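Local coordinates for protein toll (Drosophila melanogaster, PDB 4LXR) that acts as the cell-surface receptor for the cleaved cytokine spaetzle C-106, triggering Toll signalling in dorsal-ventral patterning and antifungal defence, at the interface of chains A and B. Coordinates in Å, arbitrary orientation; residue numbers count along the deposited sequence, not the author numbering. Chains: chain A, Protein toll; chain B, Protein spaetzle C-106.

Contact 1: the interface of chains A and B. Residues chain A 203, 226, 248, 250-251, 274-275, 277; chain B 58-59.
B:Asn59 points its amide into a row of Toll side chains: A:Asn275 stands at the OD1 end of its amide, A:Met274 off the tip on the ND2 side, A:Ser250 over one face, and A:His226 alongside CB. Its CG lies anti to the backbone N (chi1 -175°), which carries the amide away from the spaetzle backbone and down onto the receptor. A firm hydrogen bond runs from A:Asn275 ND2 to B:Asn59 OD1, 3.1 Å and nearly straight at the hydrogen. The two side chains cross at about a right angle with their amide planes 76° apart: OD1 lies in the plane of the donor amide, whereas the donor sits well above the acceptor's carbonyl plane. Turned the other way, B:Asn59 ND2 faces the sulfur of A:Met274 at 3.7 Å from SD, a weak hydrogen bond.

Over one face of the amide, A:Ser250 CB packs against B:Asn59 CG at 3.5 Å. That serine is fixed from behind: its OG reaches A:Asn248 OD1 at 2.7 Å, in the carbonyl plane on a lone pair, and accepts from the backbone N of A:Met274. A:Asn248 is thus a second-shell residue that holds the floor of the site.

The imidazole of A:His226 borders the CB atoms of B:Asn59 and B:Ala58, its CD2 being 4.0 Å from B:Asn59 CB. A water in the ring plane joins its NE2 to the backbone N of B:Ala58. A:Arg277 NH2 makes a weak hydrogen bond to the backbone O of B:Ala58.

On the Toll side the contact runs over successive leucine-rich repeats, at strand 246-248 and the loops following the strands, along the concave side of the solenoid; spaetzle supplies a loop.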
# COMPACT_ATOMS: atom_id res chain seq x y z
N SER A 203 -6.20 18.00 28.08
CA SER A 203 -5.10 18.97 27.92
C SER A 203 -5.28 20.15 28.85
O SER A 203 -5.20 21.31 28.43
CB SER A 203 -4.99 19.45 26.47
OG SER A 203 -4.52 18.42 25.62
N HIS A 226 -7.93 13.15 29.26
CA HIS A 226 -6.65 12.81 28.66
C HIS A 226 -5.67 13.99 28.67
O HIS A 226 -6.09 15.14 28.67
CB HIS A 226 -6.79 12.13 27.28
CG HIS A 226 -7.02 13.05 26.11
ND1 HIS A 226 -8.27 13.28 25.58
CD2 HIS A 226 -6.15 13.69 25.30
CE1 HIS A 226 -8.17 14.08 24.53
NE2 HIS A 226 -6.89 14.34 24.33
N ASN A 248 -12.08 8.69 29.32
CA ASN A 248 -10.79 8.77 28.67
C ASN A 248 -9.69 9.24 29.62
O ASN A 248 -9.69 10.39 30.06
CB ASN A 248 -10.83 9.63 27.40
CG ASN A 248 -9.56 9.47 26.55
OD1 ASN A 248 -8.64 8.74 26.91
ND2 ASN A 248 -9.53 10.12 25.40
N SER A 250 -6.32 8.79 28.76
CA SER A 250 -5.12 8.66 27.93
C SER A 250 -4.08 9.76 28.18
O SER A 250 -4.36 10.78 28.80
CB SER A 250 -5.46 8.63 26.43
OG SER A 250 -6.33 7.56 26.11
N ALA A 251 -2.87 9.52 27.69
CA ALA A 251 -1.81 10.51 27.66
C ALA A 251 -1.55 11.13 29.03
O ALA A 251 -1.28 12.32 29.13
CB ALA A 251 -2.11 11.58 26.60
N MET A 274 -4.79 5.16 26.58
CA MET A 274 -3.84 5.06 25.47
C MET A 274 -2.67 6.00 25.68
O MET A 274 -2.83 7.07 26.25
CB MET A 274 -4.56 5.40 24.16
CG MET A 274 -5.82 4.54 23.92
SD MET A 274 -6.93 5.28 22.73
CE MET A 274 -5.89 5.22 21.26
N ASN A 275 -1.48 5.61 25.21
CA ASN A 275 -0.33 6.50 25.22
C ASN A 275 -0.02 7.11 26.58
O ASN A 275 0.24 8.31 26.71
CB ASN A 275 -0.50 7.59 24.17
CG ASN A 275 -0.58 7.03 22.78
OD1 ASN A 275 0.33 6.30 22.35
ND2 ASN A 275 -1.67 7.33 22.08
N ARG A 277 2.36 8.16 29.30
CA ARG A 277 3.64 8.77 28.97
C ARG A 277 4.79 8.19 29.78
O ARG A 277 5.94 8.57 29.58
CB ARG A 277 3.57 10.29 29.13
CG ARG A 277 2.47 10.97 28.28
CD ARG A 277 2.63 10.70 26.77
NE ARG A 277 1.67 11.47 25.99
CZ ARG A 277 1.42 11.31 24.69
NH1 ARG A 277 2.06 10.39 23.98
NH2 ARG A 277 0.52 12.09 24.09
N ALA B 58 -3.49 15.51 21.16
CA ALA B 58 -2.85 15.29 22.45
C ALA B 58 -2.84 13.81 22.91
O ALA B 58 -2.34 13.51 23.99
CB ALA B 58 -3.51 16.16 23.51
N ASN B 59 -3.41 12.92 22.10
CA ASN B 59 -3.41 11.48 22.37
C ASN B 59 -2.80 10.66 21.21
O ASN B 59 -3.41 9.73 20.70
CB ASN B 59 -4.83 10.96 22.69
CG ASN B 59 -4.85 9.49 23.11
OD1 ASN B 59 -3.82 8.96 23.54
ND2 ASN B 59 -6.02 8.82 22.99
O HOH W 1 -6.39 15.76 21.71

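Contact 2: the interface of chains A and B. Residues chain A 153, 155, 202; chain B 7, 55-56.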
# COMPACT_ATOMS: atom_id res chain seq x y z
N GLU A 153 -18.08 25.85 24.13
CA GLU A 153 -16.67 25.61 24.03
C GLU A 153 -15.92 26.88 24.30
O GLU A 153 -16.22 27.92 23.71
CB GLU A 153 -16.28 25.07 22.62
CG GLU A 153 -14.73 24.88 22.44
CD GLU A 153 -14.36 24.02 21.19
OE1 GLU A 153 -13.18 24.01 20.75
OE2 GLU A 153 -15.26 23.36 20.64
N ARG A 155 -11.91 28.30 24.79
CA ARG A 155 -10.51 27.98 24.71
C ARG A 155 -9.73 29.27 24.79
O ARG A 155 -9.65 30.00 23.80
CB ARG A 155 -10.18 27.26 23.40
CG ARG A 155 -8.77 26.73 23.43
CD ARG A 155 -8.38 25.94 22.25
NE ARG A 155 -9.02 24.64 22.08
CZ ARG A 155 -8.47 23.69 21.32
NH1 ARG A 155 -7.30 23.96 20.76
NH2 ARG A 155 -9.04 22.51 21.11
N TRP A 202 -9.79 17.66 28.52
CA TRP A 202 -8.46 17.17 28.10
C TRP A 202 -7.48 18.32 27.95
O TRP A 202 -7.89 19.48 27.75
CB TRP A 202 -8.56 16.36 26.79
CG TRP A 202 -9.32 17.07 25.71
CD1 TRP A 202 -10.68 17.14 25.57
CD2 TRP A 202 -8.77 17.85 24.64
NE1 TRP A 202 -11.02 17.89 24.47
CE2 TRP A 202 -9.86 18.35 23.88
CE3 TRP A 202 -7.48 18.17 24.24
CZ2 TRP A 202 -9.68 19.16 22.76
CZ3 TRP A 202 -7.30 18.96 23.12
CH2 TRP A 202 -8.39 19.44 22.39
N ARG B 7 -14.66 19.83 12.61
CA ARG B 7 -13.41 20.41 13.05
C ARG B 7 -12.28 19.72 12.29
O ARG B 7 -12.36 18.54 11.98
CB ARG B 7 -13.23 20.21 14.55
CG ARG B 7 -14.37 20.76 15.39
CD ARG B 7 -14.53 22.29 15.23
NE ARG B 7 -13.44 23.05 15.83
CZ ARG B 7 -13.36 23.33 17.14
NH1 ARG B 7 -12.34 24.03 17.61
NH2 ARG B 7 -14.29 22.89 17.98
N ASP B 55 -4.13 20.48 16.09
CA ASP B 55 -5.09 20.56 17.19
C ASP B 55 -5.63 19.14 17.39
O ASP B 55 -5.40 18.28 16.55
CB ASP B 55 -6.22 21.53 16.82
CG ASP B 55 -6.99 22.05 18.04
OD1 ASP B 55 -6.83 21.52 19.17
OD2 ASP B 55 -7.80 22.99 17.85
N PHE B 56 -6.31 18.90 18.51
CA PHE B 56 -6.92 17.58 18.78
C PHE B 56 -5.92 16.44 18.67
O PHE B 56 -6.27 15.31 18.35
CB PHE B 56 -8.12 17.34 17.86
CG PHE B 56 -9.07 18.50 17.82
CD1 PHE B 56 -9.83 18.82 18.94
CD2 PHE B 56 -9.18 19.29 16.69
CE1 PHE B 56 -10.68 19.90 18.93
CE2 PHE B 56 -10.03 20.37 16.67
CZ PHE B 56 -10.79 20.68 17.79
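Strand 151-155 of Toll, with A:Trp202 from a loop just past strand 198-200, meets strand 5-7 of spaetzle and the loop holding B:Asp55 and B:Phe56. Two salt bridges of opposite polarity run side by side. A:Glu153, extended beyond CG, and B:Arg7 meet tip to tip, their planes 32° apart. B:Arg7 NH2 lies 2.9 Å from A:Glu153 OE2, while NH1 and NH2 both donate to OE1 on its syn side, from the same face of the carboxylate. An alanine in place of A:Glu153 would probably leave the B:Arg7 guanidinium without its carboxylate mate and freer to turn.

A:Arg155 also arrives end-on, but both terminal nitrogens converge on one oxygen: NH1 is 2.9 Å and NH2 3.1 Å from B:Asp55 OD1. The planes stand 75° apart, with OD1 in the guanidinium plane. A bend at chi3 (-69°) turns the arginine tip to this oxygen, which also accepts from the backbone N of B:Phe56.

The phenyl ring of B:Phe56 joins the pairs: its CZ sits 3.7 Å above the guanidinium plane of B:Arg7, over its centre, and its CD1 touches A:Trp202 CH2 at 3.8 Å. This packing probably steadies B:Arg7 for A:Glu153.

The site lies towards the N-terminal end of the Toll solenoid, with A:Glu153 and A:Arg155 in LRR 1 and A:Trp202 in LRR 3.

The centres of contact 1 and contact 2 lie about 14 Å apart, and they share no residue. They are nonetheless linked along both chains: A:Trp202 of contact 2 directly precedes A:Ser203 of contact 1, and B:Asp55 to B:Asn59 form one short stretch of spaetzle whose beginning serves contact 2 and whose end serves contact 1. Charge pairing dominates at contact 2, amide and water-mediated bonding at contact 1. Together they lay this loop across several repeats, which probably helps set the orientation of the spaetzle dimer in its complex with one Toll molecule.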